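Local coordinates for glutathione S-transferase 1 (Ascaris suum, PDB 4Q5F), which conjugates reduced glutathione to a wide range of hydrophobic electrophiles and can also act as a glutathione peroxidase, at residues P14-T19 with R85-A90; I79-G84 with V165-L170; E149-K154 with E158-K163. All blocks are in the same frame, centred on the assembly; numbering follows the deposited sequence.

Contact 1 (P14-T19 with R85-A90)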
# COMPACT_ATOMS: atom_id res chain seq x y z
N PRO B 14 -16.99 -14.01 -15.58
CA PRO B 14 -17.10 -12.58 -15.31
C PRO B 14 -16.43 -11.71 -16.38
O PRO B 14 -15.48 -12.15 -17.03
CB PRO B 14 -16.37 -12.44 -13.97
CG PRO B 14 -15.38 -13.61 -13.94
CD PRO B 14 -15.72 -14.55 -15.07
N GLN B 15 -16.92 -10.48 -16.53
CA GLN B 15 -16.43 -9.56 -17.56
C GLN B 15 -15.56 -8.46 -16.96
O GLN B 15 -15.97 -7.77 -16.02
CB GLN B 15 -17.60 -8.96 -18.33
CG GLN B 15 -18.18 -9.89 -19.38
CD GLN B 15 -19.44 -9.35 -20.02
OE1 GLN B 15 -20.14 -8.52 -19.45
NE2 GLN B 15 -19.73 -9.83 -21.23
N TYR B 16 -14.36 -8.29 -17.53
CA TYR B 16 -13.35 -7.38 -16.99
C TYR B 16 -13.01 -6.24 -17.95
O TYR B 16 -12.74 -6.48 -19.13
CB TYR B 16 -12.07 -8.16 -16.67
CG TYR B 16 -12.22 -9.16 -15.56
CD1 TYR B 16 -12.31 -8.75 -14.23
CD2 TYR B 16 -12.24 -10.52 -15.82
CE1 TYR B 16 -12.44 -9.66 -13.21
CE2 TYR B 16 -12.37 -11.45 -14.80
CZ TYR B 16 -12.47 -11.01 -13.50
OH TYR B 16 -12.59 -11.93 -12.48
N LYS B 17 -13.02 -5.02 -17.43
CA LYS B 17 -12.54 -3.86 -18.17
C LYS B 17 -11.54 -3.06 -17.33
O LYS B 17 -11.87 -2.59 -16.24
CB LYS B 17 -13.71 -2.96 -18.59
CG LYS B 17 -13.28 -1.69 -19.31
CD LYS B 17 -14.48 -0.98 -19.92
CE LYS B 17 -14.24 0.52 -20.06
NZ LYS B 17 -15.24 1.30 -19.28
N LEU B 18 -10.32 -2.93 -17.85
CA LEU B 18 -9.28 -2.16 -17.19
C LEU B 18 -9.11 -0.82 -17.90
O LEU B 18 -8.87 -0.78 -19.10
CB LEU B 18 -7.95 -2.93 -17.23
CG LEU B 18 -6.74 -2.23 -16.60
CD1 LEU B 18 -6.86 -2.20 -15.08
CD2 LEU B 18 -5.45 -2.90 -17.03
N THR B 19 -9.24 0.26 -17.14
CA THR B 19 -9.10 1.61 -17.68
C THR B 19 -7.83 2.27 -17.17
O THR B 19 -7.69 2.52 -15.97
CB THR B 19 -10.32 2.49 -17.32
OG1 THR B 19 -11.51 1.89 -17.83
CG2 THR B 19 -10.18 3.89 -17.90
N ARG B 85 -6.07 -13.00 -6.34
CA ARG B 85 -6.86 -13.96 -5.58
C ARG B 85 -7.88 -14.66 -6.46
O ARG B 85 -8.11 -15.86 -6.31
CB ARG B 85 -7.55 -13.25 -4.42
CG ARG B 85 -6.60 -12.91 -3.29
CD ARG B 85 -7.12 -11.80 -2.39
NE ARG B 85 -8.22 -12.23 -1.54
CZ ARG B 85 -8.47 -11.76 -0.32
NH1 ARG B 85 -7.68 -10.83 0.21
NH2 ARG B 85 -9.50 -12.22 0.38
N GLN B 86 -8.48 -13.92 -7.39
CA GLN B 86 -9.44 -14.49 -8.33
C GLN B 86 -8.79 -15.57 -9.20
O GLN B 86 -9.45 -16.54 -9.57
CB GLN B 86 -10.03 -13.40 -9.22
CG GLN B 86 -11.06 -12.52 -8.54
CD GLN B 86 -12.30 -13.29 -8.13
OE1 GLN B 86 -12.79 -14.15 -8.86
NE2 GLN B 86 -12.82 -12.98 -6.94
N PHE B 87 -7.51 -15.39 -9.51
CA PHE B 87 -6.83 -16.25 -10.47
C PHE B 87 -5.85 -17.23 -9.82
O PHE B 87 -5.06 -17.88 -10.51
CB PHE B 87 -6.07 -15.41 -11.51
CG PHE B 87 -6.93 -14.42 -12.24
CD1 PHE B 87 -8.32 -14.52 -12.24
CD2 PHE B 87 -6.35 -13.37 -12.94
CE1 PHE B 87 -9.10 -13.61 -12.92
CE2 PHE B 87 -7.13 -12.45 -13.62
CZ PHE B 87 -8.50 -12.57 -13.61
N GLY B 88 -5.90 -17.34 -8.50
CA GLY B 88 -5.02 -18.25 -7.78
C GLY B 88 -3.55 -17.90 -7.93
O GLY B 88 -2.70 -18.79 -8.00
N LEU B 89 -3.26 -16.60 -7.98
CA LEU B 89 -1.88 -16.11 -8.07
C LEU B 89 -1.56 -15.25 -6.86
O LEU B 89 -0.81 -14.28 -6.95
CB LEU B 89 -1.70 -15.29 -9.35
CG LEU B 89 -1.77 -16.05 -10.67
CD1 LEU B 89 -1.88 -15.08 -11.84
CD2 LEU B 89 -0.55 -16.94 -10.83
N ALA B 90 -2.13 -15.61 -5.71
CA ALA B 90 -2.03 -14.80 -4.50
C ALA B 90 -1.33 -15.52 -3.35
O ALA B 90 -0.98 -14.90 -2.35
CB ALA B 90 -3.42 -14.34 -4.07

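Contact 2 (I79-G84 with V165-L170)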
# COMPACT_ATOMS: atom_id res chain seq x y z
N ILE B 79 -6.32 -3.60 -6.95
CA ILE B 79 -6.65 -4.26 -8.21
C ILE B 79 -5.77 -5.49 -8.42
O ILE B 79 -6.27 -6.55 -8.79
CB ILE B 79 -6.50 -3.29 -9.42
CG1 ILE B 79 -7.54 -2.18 -9.32
CG2 ILE B 79 -6.66 -4.04 -10.74
CD1 ILE B 79 -7.31 -1.03 -10.29
N TYR B 80 -4.47 -5.35 -8.17
CA TYR B 80 -3.54 -6.47 -8.30
C TYR B 80 -3.99 -7.63 -7.42
O TYR B 80 -4.08 -8.78 -7.87
CB TYR B 80 -2.13 -6.07 -7.86
CG TYR B 80 -1.52 -4.89 -8.59
CD1 TYR B 80 -1.94 -4.53 -9.86
CD2 TYR B 80 -0.51 -4.14 -8.00
CE1 TYR B 80 -1.38 -3.45 -10.52
CE2 TYR B 80 0.06 -3.06 -8.64
CZ TYR B 80 -0.38 -2.72 -9.91
OH TYR B 80 0.19 -1.65 -10.55
N ARG B 81 -4.28 -7.33 -6.16
CA ARG B 81 -4.63 -8.34 -5.17
C ARG B 81 -5.95 -9.02 -5.51
O ARG B 81 -6.09 -10.23 -5.37
CB ARG B 81 -4.71 -7.71 -3.78
CG ARG B 81 -4.93 -8.72 -2.66
CD ARG B 81 -4.81 -8.08 -1.28
NE ARG B 81 -3.57 -7.32 -1.13
CZ ARG B 81 -3.47 -5.99 -1.22
NH1 ARG B 81 -4.54 -5.24 -1.46
NH2 ARG B 81 -2.29 -5.42 -1.07
N TYR B 82 -6.92 -8.22 -5.96
CA TYR B 82 -8.22 -8.76 -6.32
C TYR B 82 -8.09 -9.75 -7.47
O TYR B 82 -8.62 -10.85 -7.42
CB TYR B 82 -9.18 -7.63 -6.70
CG TYR B 82 -10.52 -8.14 -7.17
CD1 TYR B 82 -11.49 -8.55 -6.27
CD2 TYR B 82 -10.82 -8.22 -8.53
CE1 TYR B 82 -12.72 -9.02 -6.69
CE2 TYR B 82 -12.05 -8.69 -8.96
CZ TYR B 82 -12.99 -9.08 -8.04
OH TYR B 82 -14.21 -9.55 -8.47
N LEU B 83 -7.37 -9.34 -8.52
CA LEU B 83 -7.12 -10.21 -9.66
C LEU B 83 -6.31 -11.43 -9.24
O LEU B 83 -6.60 -12.55 -9.67
CB LEU B 83 -6.36 -9.44 -10.74
CG LEU B 83 -7.20 -8.67 -11.76
CD1 LEU B 83 -8.37 -7.97 -11.10
CD2 LEU B 83 -6.34 -7.65 -12.49
N GLY B 84 -5.30 -11.21 -8.41
CA GLY B 84 -4.43 -12.28 -7.96
C GLY B 84 -5.19 -13.38 -7.26
O GLY B 84 -4.98 -14.57 -7.53
N VAL B 165 4.57 -18.66 -9.34
CA VAL B 165 4.48 -17.22 -9.50
C VAL B 165 3.25 -16.63 -8.81
O VAL B 165 2.19 -17.27 -8.76
CB VAL B 165 4.47 -16.84 -11.01
CG1 VAL B 165 3.10 -17.10 -11.64
CG2 VAL B 165 4.89 -15.39 -11.21
N THR B 166 3.39 -15.42 -8.28
CA THR B 166 2.28 -14.68 -7.70
C THR B 166 2.17 -13.30 -8.36
O THR B 166 3.04 -12.92 -9.15
CB THR B 166 2.44 -14.49 -6.18
OG1 THR B 166 3.60 -13.68 -5.91
CG2 THR B 166 2.59 -15.84 -5.48
N TRP B 167 1.12 -12.56 -8.04
CA TRP B 167 0.90 -11.26 -8.67
C TRP B 167 1.97 -10.26 -8.28
O TRP B 167 2.30 -9.36 -9.06
CB TRP B 167 -0.49 -10.72 -8.32
CG TRP B 167 -0.72 -10.46 -6.86
CD1 TRP B 167 -1.31 -11.30 -5.96
CD2 TRP B 167 -0.38 -9.27 -6.13
NE1 TRP B 167 -1.36 -10.72 -4.72
CE2 TRP B 167 -0.79 -9.47 -4.80
CE3 TRP B 167 0.24 -8.07 -6.47
CZ2 TRP B 167 -0.60 -8.51 -3.81
CZ3 TRP B 167 0.42 -7.11 -5.49
CH2 TRP B 167 0.00 -7.34 -4.17
N ALA B 168 2.52 -10.40 -7.08
CA ALA B 168 3.60 -9.52 -6.63
C ALA B 168 4.83 -9.72 -7.50
O ALA B 168 5.52 -8.76 -7.83
CB ALA B 168 3.93 -9.79 -5.17
N ASP B 169 5.10 -10.97 -7.87
CA ASP B 169 6.23 -11.28 -8.73
C ASP B 169 6.09 -10.59 -10.08
O ASP B 169 7.05 -10.01 -10.59
CB ASP B 169 6.34 -12.79 -8.94
CG ASP B 169 6.63 -13.54 -7.66
OD1 ASP B 169 7.56 -13.14 -6.93
OD2 ASP B 169 5.92 -14.54 -7.37
N LEU B 170 4.89 -10.65 -10.66
CA LEU B 170 4.64 -10.09 -11.98
C LEU B 170 4.84 -8.58 -12.01
O LEU B 170 5.47 -8.04 -12.93
CB LEU B 170 3.22 -10.43 -12.43
CG LEU B 170 2.88 -11.92 -12.53
CD1 LEU B 170 1.41 -12.11 -12.85
CD2 LEU B 170 3.75 -12.62 -13.57

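Contact 3 (E149-K154 with E158-K163)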
# COMPACT_ATOMS: atom_id res chain seq x y z
N GLU B 149 16.25 -8.84 -2.14
CA GLU B 149 17.07 -10.00 -2.45
C GLU B 149 17.15 -10.94 -1.25
O GLU B 149 17.16 -12.16 -1.40
CB GLU B 149 18.47 -9.55 -2.87
CG GLU B 149 19.13 -10.44 -3.91
CD GLU B 149 20.38 -9.80 -4.48
OE1 GLU B 149 20.98 -8.94 -3.80
OE2 GLU B 149 20.77 -10.15 -5.62
N LYS B 150 17.22 -10.36 -0.06
CA LYS B 150 17.21 -11.12 1.18
C LYS B 150 15.94 -11.95 1.28
O LYS B 150 15.98 -13.15 1.55
CB LYS B 150 17.30 -10.18 2.39
CG LYS B 150 16.89 -10.80 3.72
CD LYS B 150 17.13 -9.85 4.88
CE LYS B 150 16.54 -10.41 6.17
NZ LYS B 150 17.00 -9.64 7.37
N PHE B 151 14.81 -11.29 1.07
CA PHE B 151 13.50 -11.92 1.13
C PHE B 151 13.40 -13.04 0.10
O PHE B 151 12.87 -14.11 0.38
CB PHE B 151 12.42 -10.87 0.85
CG PHE B 151 11.03 -11.31 1.23
CD1 PHE B 151 10.25 -12.04 0.36
CD2 PHE B 151 10.51 -10.96 2.47
CE1 PHE B 151 8.97 -12.43 0.72
CE2 PHE B 151 9.24 -11.35 2.83
CZ PHE B 151 8.47 -12.08 1.95
N LEU B 152 13.93 -12.78 -1.09
CA LEU B 152 13.92 -13.74 -2.18
C LEU B 152 14.71 -15.00 -1.80
O LEU B 152 14.43 -16.09 -2.31
CB LEU B 152 14.51 -13.11 -3.44
CG LEU B 152 14.66 -14.02 -4.66
CD1 LEU B 152 13.32 -14.63 -5.07
CD2 LEU B 152 15.26 -13.23 -5.81
N ALA B 153 15.69 -14.83 -0.92
CA ALA B 153 16.55 -15.94 -0.52
C ALA B 153 15.90 -16.81 0.56
O ALA B 153 16.32 -17.94 0.76
CB ALA B 153 17.89 -15.41 -0.04
N LYS B 154 14.90 -16.27 1.25
CA LYS B 154 14.12 -17.08 2.18
C LYS B 154 13.60 -18.29 1.44
O LYS B 154 13.71 -19.42 1.90
CB LYS B 154 12.88 -16.33 2.70
CG LYS B 154 13.09 -14.99 3.37
CD LYS B 154 11.73 -14.29 3.53
CE LYS B 154 10.74 -15.11 4.37
NZ LYS B 154 9.35 -14.56 4.32
N GLU B 158 12.20 -19.83 -6.96
CA GLU B 158 12.54 -18.73 -7.86
C GLU B 158 11.69 -17.48 -7.61
O GLU B 158 11.89 -16.46 -8.26
CB GLU B 158 12.39 -19.18 -9.31
CG GLU B 158 11.08 -19.90 -9.59
CD GLU B 158 11.21 -21.41 -9.55
OE1 GLU B 158 11.90 -21.97 -10.42
OE2 GLU B 158 10.61 -22.03 -8.64
N TYR B 159 10.75 -17.57 -6.67
CA TYR B 159 9.82 -16.47 -6.39
C TYR B 159 9.91 -15.99 -4.95
O TYR B 159 10.48 -16.67 -4.09
CB TYR B 159 8.39 -16.91 -6.72
CG TYR B 159 8.27 -17.47 -8.13
CD1 TYR B 159 8.49 -16.66 -9.23
CD2 TYR B 159 7.96 -18.80 -8.34
CE1 TYR B 159 8.39 -17.16 -10.52
CE2 TYR B 159 7.86 -19.31 -9.63
CZ TYR B 159 8.08 -18.48 -10.71
OH TYR B 159 7.99 -18.98 -11.99
N MET B 160 9.34 -14.82 -4.69
CA MET B 160 9.38 -14.21 -3.36
C MET B 160 8.69 -15.12 -2.36
O MET B 160 9.21 -15.35 -1.27
CB MET B 160 8.70 -12.84 -3.38
CG MET B 160 9.49 -11.77 -4.10
SD MET B 160 11.09 -11.47 -3.33
CE MET B 160 11.82 -10.31 -4.47
N VAL B 161 7.52 -15.63 -2.74
CA VAL B 161 6.75 -16.52 -1.88
C VAL B 161 6.32 -17.74 -2.68
O VAL B 161 5.87 -17.62 -3.82
CB VAL B 161 5.49 -15.83 -1.33
CG1 VAL B 161 4.87 -16.67 -0.21
CG2 VAL B 161 5.79 -14.39 -0.85
N GLY B 162 6.46 -18.92 -2.08
CA GLY B 162 5.97 -20.15 -2.68
C GLY B 162 6.77 -20.63 -3.87
O GLY B 162 7.71 -19.97 -4.32
N LYS B 163 6.37 -21.78 -4.41
CA LYS B 163 7.09 -22.43 -5.50
C LYS B 163 6.55 -22.05 -6.88
O LYS B 163 7.07 -22.50 -7.90
CB LYS B 163 7.03 -23.95 -5.33

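Contact 1 (P14-T19 with R85-A90)
Tyr-16 and Phe-87 carry this contact, approaching each other from opposite directions, one from strand 16-21 and the other from the first residue beyond helix 76-86. Their ring planes stand at 89°, and the edge of Phe-87 is aimed at the face of Tyr-16. With the centroids 6.0 Å apart and the approach displaced from the ring centre, the pair is an offset edge-to-face stack. The displacement shows in the closest atoms: Phe-87 CZ lies 4.2 Å from Tyr-16 CE2, while Phe-87 CE1 comes to 3.9 Å from the phenol oxygen, Tyr-16 OH. The meeting is therefore at the hydroxyl end of the tyrosine. Phe-87 CG lies anti to the carbonyl carbon (chi1 -56°), which carries CE1 and CZ toward the tyrosine. Gln-86 adds a marginal neighbour, its OE1 4.3 Å from Tyr-16 OH. Phe-87 is the first residue to leave helical angles, and the turn continues into Gly-88 with positive phi; the bond from Gly-88 N to Arg-85 O is weak at 3.4 Å. Phe-34 also meets the Tyr-16 ring, and Val-39 touches both aromatic side chains. Helix 76-86 packs on the four-stranded sheet through Leu-66 of the neighbouring strand 65-68, and Phe-87, just past the helix, reaches the inner strand 16-21, an architecture characteristic of the thioredoxin-like N-terminal domain of glutathione transferases.

Contact 2 (I79-G84 with V165-L170)
The backbones come closest at Gly-84 and Trp-167, whose CA atoms are 5.5 Å apart, where the last turns of helix 76-86 face the first turn of helix 167-182. Gly-84 presents only its CA to the indole, 3.8 Å from Trp-167 CD1, so helix and ring can meet without an intervening side chain. Trp-167 CG lies between its backbone N and carbonyl carbon (chi1 62°), and the ring reaches along helix 76-86. Arg-81 CA stands over one face, 4.2 Å from the centroid of the five-membered ring and 20° off its normal, a CH-pi contact. Ala-168 CB covers the opposite face near the rim. Farther along, Tyr-80 CB packs tightly on the benzo portion, 3.4 Å from Trp-167 CE3, and the Tyr-80 and Trp-167 side chains run at about a right angle to each other. Behind the tryptophan, Thr-166 N donates to Asp-169 OD2 at 2.8 Å, on its anti lone pair. With Thr-166 at the N-cap, this is one half of a capping box, a feature known from this helix in glutathione transferases. The polar ends bond elsewhere: Tyr-80 OH to Leu-26 O, and Arg-81 to Asp-101 of its own chain and of the second subunit. No hydrogen bond crosses between the segments, which implies that the two domains are joined here by shape and dispersion round one buried indole.

Contact 3 (E149-K154 with E158-K163)
Leu-152 and Tyr-159 touch across the contact, and their carbonyl oxygens both bond to Ser-155 OG, which has one proton to share between them and ties segment 149-154 to segment 158-163. Leu-152 packs over the same region: its CD1 lies 3.6 Å from Tyr-159 O and 3.9 Å from Glu-158 O. The backbones are closest where Leu-152 CA and Met-160 CA stand 4.7 Å apart. Met-160 lies between two helix side chains, its chain bent at chi2 (-61°) to bring the sulfur back against the helix. Met-160 SD is 3.8 Å from Leu-152 CB and equally close, 3.8 Å, to Phe-151 CD1. Relative to the phenyl ring the sulfur is oblique, 5.1 Å from the centroid and 72° off the normal, which makes a Met-aromatic contact well away from the ring axis. Phe-151 CG is anti to the backbone N (chi1 -164°), and its CE1 reaches Met-160 O at 3.5 Å. Val-161 CG2 meets the ring at its edge, near the ring plane. Lys-154 CD lies over one face of that ring, offset toward the rim. Around this helix-loop junction, helix 94-114 touches Phe-151 and Met-160 through Ile-103, and helix 191-201 reaches Leu-152 and Met-160 through Tyr-196, within the helical C-terminal domain.

In the fold
Contacts 1 and 2 share helix 76-86 and have centres about 9 Å apart; Leu-89 joins them, its N probably hydrogen-bonded to Gly-84 O and its O to Trp-167 N. Contact 1 is partly buried and stays within the N-terminal domain, a sparse pairing of two aromatic rings. Contact 2 is buried and crosses between domains, covering more surface than contact 1 and less than contact 3. Contact 3 is buried but local, joining helix 129-155 to the loop after it through sulfur, phenyl and aliphatic groups. It meets contact 2 where Met-160 N makes at most a weak hydrogen bond to Asp-169 OD1, whereas contacts 1 and 3 stay about 6 Å apart at their nearest atoms.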